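Local coordinates for protein endo-1,4-beta-xylanase 1 (Hypocrea jecorina, PDB 1XYN) that hydrolyses internal 1,4-beta-xylosidic bonds of xylan, a plant cell-wall hemicellulose, yielding xylooligosaccharides and xylose, at residues Y66-N71 with E112-G117; E75-E80 with F121-S126; D98-T103 with R128-T133. All coordinates share one frame; numbering follows the deposited sequence.

Overall arrangement
The three contacts all reach one curved sheet of the family 11 jelly roll. Interaction 1 sets the tip of the thumb loop on Trp-68; interaction 2 pairs the strand of Glu-75, the predicted nucleophile, with that of Gln-123; interaction 3 closes the far end of the sheet. Interactions 1 and 2, with centres about 12 Å apart, meet at the active site, where Tyr-66 OH lies 2.6 Å from Glu-75 OE2. Interactions 2 and 3, about 14 Å apart between centres, share Glu-80, whose OE1 forms a 2.7 Å salt bridge with Arg-132 NE. Interactions 1 and 3 do not touch, and their centres lie about 25 Å apart on opposite sides of the chain's centre.

Interaction 1 of 3, residues Y66-N71 with E112-G117; sequences YGWSTN and EPSIQG
Trp-68 carries the contact with Ser-114 and Ile-115, and its side chain can be followed atom by atom. CB starts against the tip of the isoleucine, Trp-68 CB lying 3.6 Å from Ile-115 CD1. Next along, CG lies beneath Ile-115 CG2, a methyl that sits 4.0 Å from the centroid of the Trp-68 five-membered ring and only 10° off its normal, a CH-pi contact over the face. Ile-115 achieves this with CG1 between the backbone N and the carbonyl carbon (chi1 55°), which sends CG1 past Trp-68 CE3 while CG2 stays over the pyrrole part. At the far rim, Trp-68 CZ3 and Trp-68 CH2 each lie 3.4 Å from Ser-114 CB, obliquely. Trp-68 NE1 donates within its own strand, 2.7 Å to Tyr-66 OH, with the hydroxyl tilted 25° out of the indole plane. An alanine in place of Trp-68 would probably open a gap beneath Ile-115 and Ser-114 and leave the Tyr-66 hydroxyl without its indole donor.

Beyond the ring, Thr-70 CG2 packs 3.3 Å from Gln-116 NE2, and one water accepts from both Gln-116 NE2 and Asn-71 N. The segment 112-117 keeps its shape through a type I turn from Ser-114 to Gly-117 and an ST turn, in which Gln-116 N donates to Ser-114 OG. This Pro-Ser-Ile sequence is the thumb tip known from family 11 xylanases. Beneath it, strand 60-70 runs between strands 74-79 and 155-166, and the indole also meets the rings of Phe-121 and Tyr-158.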
loop_
_atom_site.group_PDB
_atom_site.type_symbol
_atom_site.label_atom_id
_atom_site.label_comp_id
_atom_site.label_asym_id
_atom_site.label_seq_id
_atom_site.Cartn_x
_atom_site.Cartn_y
_atom_site.Cartn_z
ATOM N N TYR A 66 -9.628 15.038 2.891
ATOM C CA TYR A 66 -9.396 13.744 2.258
ATOM C C TYR A 66 -10.717 13.002 2.081
ATOM O O TYR A 66 -11.615 13.113 2.917
ATOM C CB TYR A 66 -8.429 12.929 3.143
ATOM C CG TYR A 66 -8.260 11.473 2.766
ATOM C CD1 TYR A 66 -7.435 11.092 1.712
ATOM C CD2 TYR A 66 -8.909 10.466 3.485
ATOM C CE1 TYR A 66 -7.259 9.748 1.389
ATOM C CE2 TYR A 66 -8.742 9.140 3.170
ATOM C CZ TYR A 66 -7.913 8.781 2.121
ATOM O OH TYR A 66 -7.732 7.450 1.818
ATOM N N GLY A 67 -10.828 12.226 1.010
ATOM C CA GLY A 67 -12.053 11.491 0.780
ATOM C C GLY A 67 -11.982 10.442 -0.313
ATOM O O GLY A 67 -10.931 10.210 -0.923
ATOM N N TRP A 68 -13.123 9.805 -0.544
ATOM C CA TRP A 68 -13.272 8.755 -1.540
ATOM C C TRP A 68 -14.523 8.965 -2.387
ATOM O O TRP A 68 -15.408 9.749 -2.047
ATOM C CB TRP A 68 -13.348 7.382 -0.867
ATOM C CG TRP A 68 -12.040 6.918 -0.342
ATOM C CD1 TRP A 68 -11.452 7.302 0.821
ATOM C CD2 TRP A 68 -11.112 6.035 -0.994
ATOM N NE1 TRP A 68 -10.210 6.723 0.936
ATOM C CE2 TRP A 68 -9.975 5.939 -0.163
ATOM C CE3 TRP A 68 -11.129 5.317 -2.201
ATOM C CZ2 TRP A 68 -8.862 5.158 -0.496
ATOM C CZ3 TRP A 68 -10.023 4.540 -2.531
ATOM C CH2 TRP A 68 -8.907 4.468 -1.681
ATOM N N SER A 69 -14.598 8.215 -3.473
ATOM C CA SER A 69 -15.712 8.280 -4.402
ATOM C C SER A 69 -15.842 6.883 -4.994
ATOM O O SER A 69 -14.864 6.140 -5.048
ATOM C CB SER A 69 -15.397 9.309 -5.493
ATOM O OG SER A 69 -16.332 9.269 -6.547
ATOM N N THR A 70 -17.059 6.495 -5.364
ATOM C CA THR A 70 -17.278 5.183 -5.956
ATOM C C THR A 70 -17.917 5.283 -7.331
ATOM O O THR A 70 -18.657 6.227 -7.616
ATOM C CB THR A 70 -18.120 4.247 -5.050
ATOM O OG1 THR A 70 -19.285 4.930 -4.589
ATOM C CG2 THR A 70 -17.306 3.793 -3.854
ATOM N N ASN A 71 -17.551 4.335 -8.194
ATOM C CA ASN A 71 -18.043 4.243 -9.570
ATOM C C ASN A 71 -17.931 5.562 -10.344
ATOM O O ASN A 71 -18.941 6.184 -10.672
ATOM C CB ASN A 71 -19.484 3.734 -9.576
ATOM C CG ASN A 71 -19.882 3.139 -10.905
ATOM O OD1 ASN A 71 -19.251 2.199 -11.399
ATOM N ND2 ASN A 71 -20.940 3.676 -11.492
ATOM N N GLU A 112 -3.689 -1.169 -4.376
ATOM C CA GLU A 112 -3.557 -0.474 -3.107
ATOM C C GLU A 112 -4.835 -0.621 -2.294
ATOM O O GLU A 112 -5.921 -0.784 -2.842
ATOM C CB GLU A 112 -3.271 1.006 -3.350
ATOM C CG GLU A 112 -2.001 1.263 -4.148
ATOM C CD GLU A 112 -0.747 0.753 -3.467
ATOM O OE1 GLU A 112 -0.657 0.865 -2.221
ATOM O OE2 GLU A 112 0.154 0.251 -4.177
ATOM N N PRO A 113 -4.722 -0.582 -0.964
ATOM C CA PRO A 113 -5.909 -0.712 -0.122
ATOM C C PRO A 113 -6.903 0.422 -0.341
ATOM O O PRO A 113 -6.518 1.586 -0.486
ATOM C CB PRO A 113 -5.324 -0.708 1.290
ATOM C CG PRO A 113 -4.066 0.083 1.143
ATOM C CD PRO A 113 -3.508 -0.458 -0.140
ATOM N N SER A 114 -8.184 0.066 -0.380
ATOM C CA SER A 114 -9.243 1.044 -0.576
ATOM C C SER A 114 -10.495 0.638 0.174
ATOM O O SER A 114 -10.535 -0.416 0.809
ATOM C CB SER A 114 -9.574 1.189 -2.066
ATOM O OG SER A 114 -10.291 0.069 -2.544
ATOM N N ILE A 115 -11.521 1.479 0.074
ATOM C CA ILE A 115 -12.803 1.239 0.718
ATOM C C ILE A 115 -13.523 0.064 0.056
ATOM O O ILE A 115 -14.546 -0.406 0.554
ATOM C CB ILE A 115 -13.710 2.494 0.656
ATOM C CG1 ILE A 115 -13.882 2.955 -0.795
ATOM C CG2 ILE A 115 -13.115 3.612 1.495
ATOM C CD1 ILE A 115 -14.836 4.111 -0.960
ATOM N N GLN A 116 -12.974 -0.398 -1.067
ATOM C CA GLN A 116 -13.525 -1.521 -1.826
ATOM C C GLN A 116 -12.601 -2.735 -1.748
ATOM O O GLN A 116 -12.791 -3.728 -2.466
ATOM C CB GLN A 116 -13.700 -1.126 -3.294
ATOM C CG GLN A 116 -14.527 0.130 -3.511
ATOM C CD GLN A 116 -15.077 0.234 -4.927
ATOM O OE1 GLN A 116 -15.041 -0.730 -5.701
ATOM N NE2 GLN A 116 -15.603 1.402 -5.268
ATOM N N GLY A 117 -11.645 -2.668 -0.828
ATOM C CA GLY A 117 -10.664 -3.727 -0.676
ATOM C C GLY A 117 -9.429 -3.258 -1.424
ATOM O O GLY A 117 -9.351 -2.088 -1.800
HETATM O O HOH W 1 -16.968 1.663 -7.714
#

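Interaction 2 of 3, residues E75-E80 with F121-S126; sequences EYYIME and FNQYIS
Glu-75 CG is anti to the backbone N (chi1 174°) and the chain beyond it is extended, which carries the carboxylate out on the same face as Gln-123; that residue, with CG anti to the carbonyl carbon and an equally extended chain, rises beside it in the same direction. Gln-123 NE2 thereby comes within 2.9 Å of Glu-75 OE1, a weak hydrogen bond because the N-H points poorly, with the amide and carboxylate planes turned 41° apart. The same oxygen, Glu-75 OE1, lies in the plane of the Phe-121 ring, at its edge, 3.5 Å from Phe-121 CE2. The Tyr-77 ring meets the amide nitrogen obliquely, Tyr-77 CE1 being 3.5 Å from Gln-123 NE2.

Below these groups the two strands run parallel, 6° apart. Glu-75 N donates to Asn-122 O and Tyr-124 N to Glu-75 O; further along, Tyr-77 N reaches Tyr-124 O at 3.0 Å and Ser-126 N reaches Tyr-77 O at 2.9 Å. On the face that carries Glu-75, Ile-125 lies alongside Tyr-77, its CG2 near Tyr-77 CB. Ile-125 CG2 is also pressed tightly, at 3.4 Å, against Met-79 CE. The opposite face bears Tyr-76, Ile-78, Tyr-124 and Ser-126; there Ile-78 packs on helix 139-148, and Ser-126 OG is bonded to Trp-146 and His-142 of that helix.

The polar ends find partners beyond the two strands: Asn-107 ND2 bonds Gln-123 OE1, and Tyr-77 OH bonds Glu-164, the predicted proton donor. Tyr-66 OH bonds Glu-75 OE2 and Gln-123 only weakly bonds OE1; together they would probably limit rotation of the carboxylate, consistent with its predicted role as the nucleophile of a retaining family 11 enzyme.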
loop_
_atom_site.group_PDB
_atom_site.type_symbol
_atom_site.label_atom_id
_atom_site.label_comp_id
_atom_site.label_asym_id
_atom_site.label_seq_id
_atom_site.Cartn_x
_atom_site.Cartn_y
_atom_site.Cartn_z
ATOM N N GLU A 75 -9.694 8.384 -4.903
ATOM C CA GLU A 75 -9.201 8.879 -3.625
ATOM C C GLU A 75 -8.734 10.304 -3.905
ATOM O O GLU A 75 -7.888 10.526 -4.762
ATOM C CB GLU A 75 -8.029 8.031 -3.147
ATOM C CG GLU A 75 -7.336 8.539 -1.893
ATOM C CD GLU A 75 -6.209 7.623 -1.450
ATOM O OE1 GLU A 75 -5.385 7.240 -2.303
ATOM O OE2 GLU A 75 -6.155 7.272 -0.252
ATOM N N TYR A 76 -9.274 11.277 -3.189
ATOM C CA TYR A 76 -8.872 12.635 -3.441
ATOM C C TYR A 76 -8.325 13.356 -2.223
ATOM O O TYR A 76 -8.627 13.000 -1.090
ATOM C CB TYR A 76 -10.025 13.415 -4.092
ATOM C CG TYR A 76 -11.260 13.611 -3.239
ATOM C CD1 TYR A 76 -11.317 14.644 -2.302
ATOM C CD2 TYR A 76 -12.373 12.767 -3.362
ATOM C CE1 TYR A 76 -12.441 14.837 -1.504
ATOM C CE2 TYR A 76 -13.508 12.953 -2.564
ATOM C CZ TYR A 76 -13.528 13.993 -1.637
ATOM O OH TYR A 76 -14.620 14.208 -0.826
ATOM N N TYR A 77 -7.492 14.357 -2.478
ATOM C CA TYR A 77 -6.878 15.163 -1.432
ATOM C C TYR A 77 -6.931 16.612 -1.858
ATOM O O TYR A 77 -6.844 16.928 -3.043
ATOM C CB TYR A 77 -5.383 14.846 -1.250
ATOM C CG TYR A 77 -5.002 13.468 -0.754
ATOM C CD1 TYR A 77 -5.252 12.339 -1.527
ATOM C CD2 TYR A 77 -4.310 13.305 0.452
ATOM C CE1 TYR A 77 -4.826 11.090 -1.130
ATOM C CE2 TYR A 77 -3.875 12.053 0.866
ATOM C CZ TYR A 77 -4.139 10.945 0.062
ATOM O OH TYR A 77 -3.718 9.687 0.423
ATOM N N ILE A 78 -7.049 17.489 -0.872
ATOM C CA ILE A 78 -7.042 18.923 -1.084
ATOM C C ILE A 78 -6.128 19.356 0.044
ATOM O O ILE A 78 -6.579 19.641 1.159
ATOM C CB ILE A 78 -8.438 19.564 -0.945
ATOM C CG1 ILE A 78 -9.355 19.062 -2.067
ATOM C CG2 ILE A 78 -8.315 21.090 -1.025
ATOM C CD1 ILE A 78 -10.816 19.393 -1.873
ATOM N N MET A 79 -4.828 19.262 -0.230
ATOM C CA MET A 79 -3.792 19.599 0.733
ATOM C C MET A 79 -3.679 21.074 1.014
ATOM O O MET A 79 -3.444 21.860 0.108
ATOM C CB MET A 79 -2.445 19.064 0.256
ATOM C CG MET A 79 -2.287 17.579 0.428
ATOM S SD MET A 79 -0.805 16.966 -0.370
ATOM C CE MET A 79 -1.485 15.522 -1.179
ATOM N N GLU A 80 -3.860 21.434 2.277
ATOM C CA GLU A 80 -3.766 22.815 2.712
ATOM C C GLU A 80 -2.379 23.052 3.251
ATOM O O GLU A 80 -1.905 24.189 3.352
ATOM C CB GLU A 80 -4.813 23.106 3.789
ATOM C CG GLU A 80 -6.242 22.900 3.304
ATOM C CD GLU A 80 -6.614 23.862 2.193
ATOM O OE1 GLU A 80 -6.554 25.082 2.429
ATOM O OE2 GLU A 80 -6.975 23.404 1.088
ATOM N N PHE A 121 -6.844 2.380 -8.554
ATOM C CA PHE A 121 -7.708 3.535 -8.732
ATOM C C PHE A 121 -6.867 4.791 -8.907
ATOM O O PHE A 121 -5.669 4.780 -8.655
ATOM C CB PHE A 121 -8.575 3.680 -7.480
ATOM C CG PHE A 121 -7.782 3.641 -6.194
ATOM C CD1 PHE A 121 -7.506 2.428 -5.571
ATOM C CD2 PHE A 121 -7.266 4.811 -5.639
ATOM C CE1 PHE A 121 -6.727 2.379 -4.425
ATOM C CE2 PHE A 121 -6.483 4.774 -4.487
ATOM C CZ PHE A 121 -6.212 3.558 -3.880
ATOM N N ASN A 122 -7.505 5.885 -9.290
ATOM C CA ASN A 122 -6.792 7.139 -9.489
ATOM C C ASN A 122 -6.914 8.062 -8.275
ATOM O O ASN A 122 -7.761 7.860 -7.407
ATOM C CB ASN A 122 -7.326 7.842 -10.741
ATOM C CG ASN A 122 -7.117 7.019 -12.002
ATOM O OD1 ASN A 122 -6.007 6.932 -12.521
ATOM N ND2 ASN A 122 -8.182 6.380 -12.478
ATOM N N GLN A 123 -6.052 9.068 -8.218
ATOM C CA GLN A 123 -6.063 10.042 -7.138
ATOM C C GLN A 123 -6.165 11.425 -7.763
ATOM O O GLN A 123 -5.477 11.712 -8.741
ATOM C CB GLN A 123 -4.757 9.998 -6.337
ATOM C CG GLN A 123 -4.435 8.700 -5.628
ATOM C CD GLN A 123 -3.160 8.818 -4.799
ATOM O OE1 GLN A 123 -2.059 8.804 -5.340
ATOM N NE2 GLN A 123 -3.312 8.968 -3.488
ATOM N N TYR A 124 -7.033 12.273 -7.219
ATOM C CA TYR A 124 -7.164 13.642 -7.708
ATOM C C TYR A 124 -6.660 14.499 -6.557
ATOM O O TYR A 124 -7.289 14.579 -5.507
ATOM C CB TYR A 124 -8.616 13.990 -8.026
ATOM C CG TYR A 124 -9.277 13.092 -9.046
ATOM C CD1 TYR A 124 -8.523 12.287 -9.905
ATOM C CD2 TYR A 124 -10.664 13.034 -9.143
ATOM C CE1 TYR A 124 -9.139 11.449 -10.829
ATOM C CE2 TYR A 124 -11.282 12.201 -10.056
ATOM C CZ TYR A 124 -10.522 11.414 -10.894
ATOM O OH TYR A 124 -11.162 10.593 -11.792
ATOM N N ILE A 125 -5.509 15.129 -6.743
ATOM C CA ILE A 125 -4.931 15.932 -5.683
ATOM C C ILE A 125 -4.835 17.409 -6.018
ATOM O O ILE A 125 -4.478 17.779 -7.127
ATOM C CB ILE A 125 -3.511 15.406 -5.320
ATOM C CG1 ILE A 125 -3.551 13.902 -5.028
ATOM C CG2 ILE A 125 -2.936 16.177 -4.135
ATOM C CD1 ILE A 125 -2.179 13.262 -4.877
ATOM N N SER A 126 -5.157 18.244 -5.037
ATOM C CA SER A 126 -5.072 19.693 -5.174
ATOM C C SER A 126 -4.115 20.134 -4.072
ATOM O O SER A 126 -4.461 20.067 -2.903
ATOM C CB SER A 126 -6.444 20.350 -4.946
ATOM O OG SER A 126 -7.359 20.126 -6.014
#

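Interaction 3 of 3, residues D98-T103 with R128-T133; sequences DGATYT and RNSPRT
Arg-128 lies across the ring of Tyr-102, and all three of its guanidinium nitrogens find acceptors. Arg-128 NH2 donates to Asp-98 O at 2.9 Å, and Arg-128 NH1 makes a second, weak bond to the same carbonyl. Arg-128 NH1 also reaches Tyr-102 OH at 2.6 Å, while Arg-128 NE turns back on its own segment, 2.7 Å from Ser-130 O. The acceptors Asp-98 O, Tyr-102 OH and Ser-130 O lie close to the guanidinium plane, fixing its rotation from three sides. The chain gets there by staying extended, with CG anti to the backbone N (chi1 -174°). CB and CG pass over one face of the tyrosine, Arg-128 CG in a CH-pi contact 4.2 Å from the centroid of the Tyr-102 ring, before the guanidinium stands 85° to that ring.

One guanidinium face receives Ala-100 CB, 3.4 Å from Arg-128 NH2. Over the other, Arg-132 NE sits above the centre, and the two guanidinium groups lie face to face, nearly parallel and offset. Glu-80, salt-bridged to Arg-132 NE and only in a long, weak ion pair with Arg-128 NH1, probably offsets their like charges; it also bonds Tyr-102 OH. Arg-132 NH2 is satisfied by Thr-136 O, and Asp-98 OD1 by Thr-138.

Away from the arginines, Asn-129 N donates to Thr-101 O at 2.8 Å, the straightest approach to a carbonyl here. A water molecule links Ser-130 OG to Thr-101 N, the latter weakly.

Tyr-102 and Arg-128 form an antiparallel non-hydrogen-bonded pair, a bridge at the end of strand 119-128, followed by the Asn-129 bond. The chain then leaves for the loop to strand 135-137, a crossing between the two sheets of the jelly roll, where Arg-128 joins the start of the loop to the turn at Asp-98.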
loop_
_atom_site.group_PDB
_atom_site.type_symbol
_atom_site.label_atom_id
_atom_site.label_comp_id
_atom_site.label_asym_id
_atom_site.label_seq_id
_atom_site.Cartn_x
_atom_site.Cartn_y
_atom_site.Cartn_z
ATOM N N ASP A 98 -10.031 29.937 -2.350
ATOM C CA ASP A 98 -9.843 30.312 -0.960
ATOM C C ASP A 98 -8.542 30.993 -0.550
ATOM O O ASP A 98 -7.932 30.624 0.453
ATOM C CB ASP A 98 -10.102 29.084 -0.093
ATOM C CG ASP A 98 -11.397 28.392 -0.459
ATOM O OD1 ASP A 98 -12.474 28.956 -0.183
ATOM O OD2 ASP A 98 -11.337 27.301 -1.058
ATOM N N GLY A 99 -8.135 32.008 -1.308
ATOM C CA GLY A 99 -6.923 32.742 -0.972
ATOM C C GLY A 99 -5.615 32.285 -1.599
ATOM O O GLY A 99 -4.572 32.894 -1.352
ATOM N N ALA A 100 -5.645 31.234 -2.411
ATOM C CA ALA A 100 -4.420 30.763 -3.043
ATOM C C ALA A 100 -4.678 29.867 -4.245
ATOM O O ALA A 100 -5.813 29.467 -4.506
ATOM C CB ALA A 100 -3.560 30.028 -2.034
ATOM N N THR A 101 -3.609 29.564 -4.977
ATOM C CA THR A 101 -3.694 28.702 -6.149
ATOM C C THR A 101 -3.268 27.293 -5.731
ATOM O O THR A 101 -2.445 27.123 -4.829
ATOM C CB THR A 101 -2.748 29.176 -7.285
ATOM O OG1 THR A 101 -2.790 30.602 -7.399
ATOM C CG2 THR A 101 -3.181 28.571 -8.608
ATOM N N TYR A 102 -3.825 26.294 -6.406
ATOM C CA TYR A 102 -3.527 24.895 -6.129
ATOM C C TYR A 102 -3.046 24.214 -7.396
ATOM O O TYR A 102 -3.609 24.436 -8.463
ATOM C CB TYR A 102 -4.791 24.152 -5.669
ATOM C CG TYR A 102 -5.339 24.572 -4.328
ATOM C CD1 TYR A 102 -5.898 25.839 -4.143
ATOM C CD2 TYR A 102 -5.304 23.698 -3.242
ATOM C CE1 TYR A 102 -6.410 26.230 -2.903
ATOM C CE2 TYR A 102 -5.812 24.075 -1.999
ATOM C CZ TYR A 102 -6.360 25.340 -1.837
ATOM O OH TYR A 102 -6.844 25.713 -0.608
ATOM N N THR A 103 -2.006 23.396 -7.294
ATOM C CA THR A 103 -1.549 22.665 -8.467
ATOM C C THR A 103 -2.278 21.320 -8.419
ATOM O O THR A 103 -2.289 20.631 -7.398
ATOM C CB THR A 103 -0.011 22.479 -8.506
ATOM O OG1 THR A 103 0.408 21.637 -7.431
ATOM C CG2 THR A 103 0.685 23.822 -8.379
ATOM N N ARG A 128 -2.213 23.087 -2.245
ATOM C CA ARG A 128 -2.166 24.531 -2.042
ATOM C C ARG A 128 -0.751 25.080 -2.152
ATOM O O ARG A 128 0.168 24.589 -1.495
ATOM C CB ARG A 128 -2.762 24.881 -0.684
ATOM C CG ARG A 128 -2.900 26.355 -0.449
ATOM C CD ARG A 128 -3.547 26.624 0.886
ATOM N NE ARG A 128 -3.820 28.047 1.073
ATOM C CZ ARG A 128 -4.987 28.636 0.818
ATOM N NH1 ARG A 128 -6.013 27.927 0.362
ATOM N NH2 ARG A 128 -5.123 29.939 1.021
ATOM N N ASN A 129 -0.579 26.119 -2.967
ATOM C CA ASN A 129 0.738 26.723 -3.172
ATOM C C ASN A 129 1.199 27.553 -1.984
ATOM O O ASN A 129 2.390 27.809 -1.822
ATOM C CB ASN A 129 0.772 27.549 -4.472
ATOM C CG ASN A 129 0.569 26.688 -5.728
ATOM O OD1 ASN A 129 0.845 25.492 -5.727
ATOM N ND2 ASN A 129 0.082 27.302 -6.797
ATOM N N SER A 130 0.253 27.978 -1.156
ATOM C CA SER A 130 0.583 28.746 0.045
ATOM C C SER A 130 -0.016 28.003 1.238
ATOM O O SER A 130 -1.152 28.275 1.635
ATOM C CB SER A 130 0.011 30.160 -0.042
ATOM O OG SER A 130 0.570 30.859 -1.136
ATOM N N PRO A 131 0.755 27.070 1.842
ATOM C CA PRO A 131 0.339 26.257 2.989
ATOM C C PRO A 131 -0.221 27.046 4.166
ATOM O O PRO A 131 0.291 28.120 4.509
ATOM C CB PRO A 131 1.631 25.538 3.382
ATOM C CG PRO A 131 2.383 25.450 2.109
ATOM C CD PRO A 131 2.175 26.825 1.540
ATOM N N ARG A 132 -1.274 26.495 4.769
ATOM C CA ARG A 132 -1.934 27.088 5.931
ATOM C C ARG A 132 -2.451 25.977 6.841
ATOM O O ARG A 132 -2.540 24.816 6.440
ATOM C CB ARG A 132 -3.097 28.020 5.523
ATOM C CG ARG A 132 -4.169 27.349 4.678
ATOM C CD ARG A 132 -5.374 28.252 4.385
ATOM N NE ARG A 132 -6.369 27.504 3.620
ATOM C CZ ARG A 132 -7.551 27.965 3.221
ATOM N NH1 ARG A 132 -7.929 29.200 3.512
ATOM N NH2 ARG A 132 -8.349 27.189 2.501
ATOM N N THR A 133 -2.770 26.348 8.076
ATOM C CA THR A 133 -3.281 25.413 9.062
ATOM C C THR A 133 -4.658 25.837 9.573
ATOM O O THR A 133 -5.215 25.197 10.465
ATOM C CB THR A 133 -2.316 25.296 10.259
ATOM O OG1 THR A 133 -1.947 26.607 10.710
ATOM C CG2 THR A 133 -1.072 24.528 9.862
HETATM O O HOH W 2 -0.522 30.395 -3.930
#